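PDB 2JH3: ribosomal protein S2-related protein from Deinococcus radiodurans, which binds a [4Fe-4S] cluster, resembles chelatases in fold and may act as a sirohydrochlorin ferrochelatase. Local coordinates for residues A[406-417]-A[457-465]. Numbering follows the deposited sequence.
Sequences VQRATPDQVDTV and LLAAVRDEV
V417 fits as a knob into a hole formed by L457, A460, V461 and E464. Its CG1 stands anti to the backbone N (chi1 179°) and points between A460, V461 and L457, with V417 CG1 3.6 Å from A460 CB. The other methyl, V417 CG2, runs alongside the aliphatic part of E464, 3.7 Å from E464 CG. With both methyls gone, as in an alanine here, a gap would probably open against A460, V461 and L457, and E464 CG would lose its apolar neighbour. V461 faces both parts of the segment 406-417. The V461 and V417 side chains lie slantwise across each other, with V461 CG2 against V417 CG1 and CB, while V461 CG1 meets A409 CB at 3.5 Å. A409 CB is also covered by V465, with CG2 of V465 3.6 Å away. In the 3-10 turn before A409, V406 CG1 points at the helix backbone, 3.3 Å from L458 O. No hydrogen bond spans the contact. T410 and Q413 form a capping box at the start of helix 411-422: T410 OG1 accepts from Q413 N, and Q413 OE1 accepts from T410 N at 2.9 Å, on an in-plane lone pair, which helps to hold the amide near V465. Helix segments 411-417 and 457-465 cross at 124°, their axes 9.8 Å apart at the closest. Both belong to the iron-sulfur domain, and L457 links this packing to the cluster pocket beside C422 and C454. Helix 392-398 borders the contact, with W392 against V414 and L458, and A396 against V406.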
loop_
_atom_site.group_PDB
_atom_site.type_symbol
_atom_site.label_atom_id
_atom_site.label_comp_id
_atom_site.label_asym_id
_atom_site.label_seq_id
_atom_site.Cartn_x
_atom_site.Cartn_y
_atom_site.Cartn_z
ATOM N N VAL A 406 20.204 -1.177 13.367
ATOM C CA VAL A 406 19.378 0.064 13.365
ATOM C C VAL A 406 20.022 1.213 14.130
ATOM O O VAL A 406 19.745 2.378 13.863
ATOM C CB VAL A 406 17.897 -0.167 13.906
ATOM C CG1 VAL A 406 17.154 -1.108 12.990
ATOM C CG2 VAL A 406 17.867 -0.645 15.301
ATOM N N GLN A 407 20.883 0.862 15.091
ATOM C CA GLN A 407 21.647 1.813 15.884
ATOM C C GLN A 407 22.608 2.752 15.087
ATOM O O GLN A 407 23.089 3.740 15.622
ATOM C CB GLN A 407 22.440 1.081 16.966
ATOM C CG GLN A 407 21.596 0.534 18.113
ATOM C CD GLN A 407 22.245 -0.644 18.891
ATOM O OE1 GLN A 407 23.472 -0.720 19.010
ATOM N NE2 GLN A 407 21.415 -1.541 19.435
ATOM N N ARG A 408 22.850 2.432 13.842
ATOM C CA ARG A 408 23.754 3.163 12.992
ATOM C C ARG A 408 23.021 4.159 12.115
ATOM O O ARG A 408 23.655 5.009 11.510
ATOM C CB ARG A 408 24.479 2.168 12.039
ATOM C CG ARG A 408 25.107 0.969 12.698
ATOM C CD ARG A 408 26.458 1.231 13.375
ATOM N NE ARG A 408 26.295 1.785 14.711
ATOM C CZ ARG A 408 26.617 3.028 15.036
ATOM N NH1 ARG A 408 27.168 3.854 14.125
ATOM N NH2 ARG A 408 26.402 3.450 16.283
ATOM N N ALA A 409 21.690 4.016 11.989
ATOM C CA ALA A 409 20.909 4.913 11.149
ATOM C C ALA A 409 20.976 6.349 11.666
ATOM O O ALA A 409 20.812 6.589 12.861
ATOM C CB ALA A 409 19.439 4.434 11.072
ATOM N N THR A 410 21.213 7.294 10.758
ATOM C CA THR A 410 21.205 8.716 11.121
ATOM C C THR A 410 19.794 9.232 11.287
ATOM O O THR A 410 18.866 8.608 10.776
ATOM C CB THR A 410 21.829 9.572 10.035
ATOM O OG1 THR A 410 21.234 9.241 8.772
ATOM C CG2 THR A 410 23.320 9.300 9.984
ATOM N N PRO A 411 19.621 10.361 12.021
ATOM C CA PRO A 411 18.266 10.952 12.008
ATOM C C PRO A 411 17.608 11.064 10.655
ATOM O O PRO A 411 16.425 10.735 10.551
ATOM C CB PRO A 411 18.475 12.330 12.663
ATOM C CG PRO A 411 19.587 12.019 13.709
ATOM C CD PRO A 411 20.521 11.091 12.945
ATOM N N ASP A 412 18.340 11.481 9.629
ATOM C CA ASP A 412 17.750 11.598 8.314
ATOM C C ASP A 412 17.410 10.292 7.706
ATOM O O ASP A 412 16.483 10.192 6.901
ATOM C CB ASP A 412 18.631 12.350 7.331
ATOM C CG ASP A 412 17.799 13.023 6.221
ATOM O OD1 ASP A 412 16.944 13.876 6.574
ATOM O OD2 ASP A 412 17.982 12.687 5.027
ATOM N N GLN A 413 18.201 9.283 8.022
ATOM C CA GLN A 413 17.906 7.977 7.500
ATOM C C GLN A 413 16.620 7.448 8.118
ATOM O O GLN A 413 15.745 6.870 7.410
ATOM C CB GLN A 413 19.011 7.014 7.815
ATOM C CG GLN A 413 20.148 7.052 6.792
ATOM C CD GLN A 413 21.249 6.040 7.134
ATOM O OE1 GLN A 413 21.765 6.042 8.242
ATOM N NE2 GLN A 413 21.596 5.162 6.165
ATOM N N VAL A 414 16.489 7.599 9.416
ATOM C CA VAL A 414 15.215 7.127 9.991
ATOM C C VAL A 414 14.022 7.940 9.514
ATOM O O VAL A 414 13.008 7.352 9.262
ATOM C CB VAL A 414 15.200 6.650 11.440
ATOM C CG1 VAL A 414 16.555 6.548 12.084
ATOM C CG2 VAL A 414 14.095 7.267 12.314
ATOM N N ASP A 415 14.162 9.271 9.369
ATOM C CA ASP A 415 13.093 10.120 8.888
ATOM C C ASP A 415 12.687 9.777 7.467
ATOM O O ASP A 415 11.500 9.798 7.073
ATOM C CB ASP A 415 13.508 11.577 8.987
ATOM C CG ASP A 415 13.485 12.114 10.390
ATOM O OD1 ASP A 415 13.053 11.473 11.386
ATOM O OD2 ASP A 415 13.909 13.264 10.513
ATOM N N THR A 416 13.655 9.413 6.653
ATOM C CA THR A 416 13.398 9.040 5.299
ATOM C C THR A 416 12.672 7.709 5.137
ATOM O O THR A 416 11.738 7.562 4.296
ATOM C CB THR A 416 14.784 9.000 4.589
ATOM O OG1 THR A 416 15.283 10.360 4.532
ATOM C CG2 THR A 416 14.674 8.477 3.294
ATOM N N VAL A 417 13.090 6.713 5.933
ATOM C CA VAL A 417 12.429 5.415 5.926
ATOM C C VAL A 417 11.038 5.506 6.556
ATOM O O VAL A 417 10.122 4.973 5.994
ATOM C CB VAL A 417 13.287 4.346 6.656
ATOM C CG1 VAL A 417 12.590 2.965 6.680
ATOM C CG2 VAL A 417 14.651 4.243 5.986
ATOM N N LEU A 457 8.856 -1.097 10.861
ATOM C CA LEU A 457 9.714 0.040 10.608
ATOM C C LEU A 457 11.168 -0.248 11.004
ATOM O O LEU A 457 12.083 0.141 10.267
ATOM C CB LEU A 457 9.233 1.286 11.382
ATOM C CG LEU A 457 10.147 2.531 11.325
ATOM C CD1 LEU A 457 10.351 2.951 9.851
ATOM C CD2 LEU A 457 9.533 3.706 12.063
ATOM N N LEU A 458 11.377 -0.944 12.137
ATOM C CA LEU A 458 12.751 -1.322 12.549
ATOM C C LEU A 458 13.411 -2.192 11.476
ATOM O O LEU A 458 14.566 -1.997 11.116
ATOM C CB LEU A 458 12.744 -2.096 13.854
ATOM C CG LEU A 458 12.368 -1.306 15.073
ATOM C CD1 LEU A 458 11.955 -2.172 16.222
ATOM C CD2 LEU A 458 13.498 -0.428 15.497
ATOM N N ALA A 459 12.700 -3.170 10.961
ATOM C CA ALA A 459 13.284 -3.997 9.867
ATOM C C ALA A 459 13.582 -3.215 8.569
ATOM O O ALA A 459 14.561 -3.482 7.836
ATOM C CB ALA A 459 12.316 -5.143 9.572
ATOM N N ALA A 460 12.727 -2.254 8.256
ATOM C CA ALA A 460 12.942 -1.396 7.051
ATOM C C ALA A 460 14.189 -0.502 7.248
ATOM O O ALA A 460 14.976 -0.267 6.290
ATOM C CB ALA A 460 11.696 -0.549 6.769
ATOM N N VAL A 461 14.390 -0.012 8.473
ATOM C CA VAL A 461 15.567 0.780 8.742
ATOM C C VAL A 461 16.807 -0.093 8.719
ATOM O O VAL A 461 17.862 0.276 8.135
ATOM C CB VAL A 461 15.486 1.538 10.095
ATOM C CG1 VAL A 461 16.827 2.186 10.383
ATOM C CG2 VAL A 461 14.425 2.593 10.007
ATOM N N ARG A 462 16.704 -1.289 9.300
ATOM C CA ARG A 462 17.814 -2.270 9.138
ATOM C C ARG A 462 18.203 -2.477 7.652
ATOM O O ARG A 462 19.360 -2.351 7.316
ATOM C CB ARG A 462 17.473 -3.605 9.786
ATOM C CG ARG A 462 18.609 -4.700 9.672
ATOM C CD ARG A 462 17.991 -6.066 9.962
ATOM N NE ARG A 462 16.941 -6.215 8.988
ATOM C CZ ARG A 462 15.878 -6.998 9.063
ATOM N NH1 ARG A 462 15.709 -7.788 10.080
ATOM N NH2 ARG A 462 14.974 -6.966 8.088
ATOM N N ASP A 463 17.252 -2.712 6.755
ATOM C CA ASP A 463 17.573 -2.899 5.347
ATOM C C ASP A 463 18.191 -1.675 4.721
ATOM O O ASP A 463 19.118 -1.790 3.932
ATOM C CB ASP A 463 16.333 -3.237 4.556
ATOM C CG ASP A 463 15.675 -4.487 5.048
ATOM O OD1 ASP A 463 16.360 -5.325 5.685
ATOM O OD2 ASP A 463 14.453 -4.626 4.806
ATOM N N GLU A 464 17.731 -0.500 5.105
ATOM C CA GLU A 464 18.303 0.723 4.566
ATOM C C GLU A 464 19.769 0.900 4.946
ATOM O O GLU A 464 20.611 1.130 4.090
ATOM C CB GLU A 464 17.482 1.908 5.017
ATOM C CG GLU A 464 17.934 3.281 4.494
ATOM C CD GLU A 464 17.851 3.425 2.966
ATOM O OE1 GLU A 464 17.100 2.663 2.279
ATOM O OE2 GLU A 464 18.586 4.315 2.465
ATOM N N VAL A 465 20.071 0.827 6.225
ATOM C CA VAL A 465 21.449 0.857 6.692
ATOM C C VAL A 465 22.281 -0.227 5.905
ATOM O O VAL A 465 23.341 0.082 5.346
ATOM C CB VAL A 465 21.512 0.659 8.233
ATOM C CG1 VAL A 465 22.952 0.592 8.712
ATOM C CG2 VAL A 465 20.785 1.787 8.965
#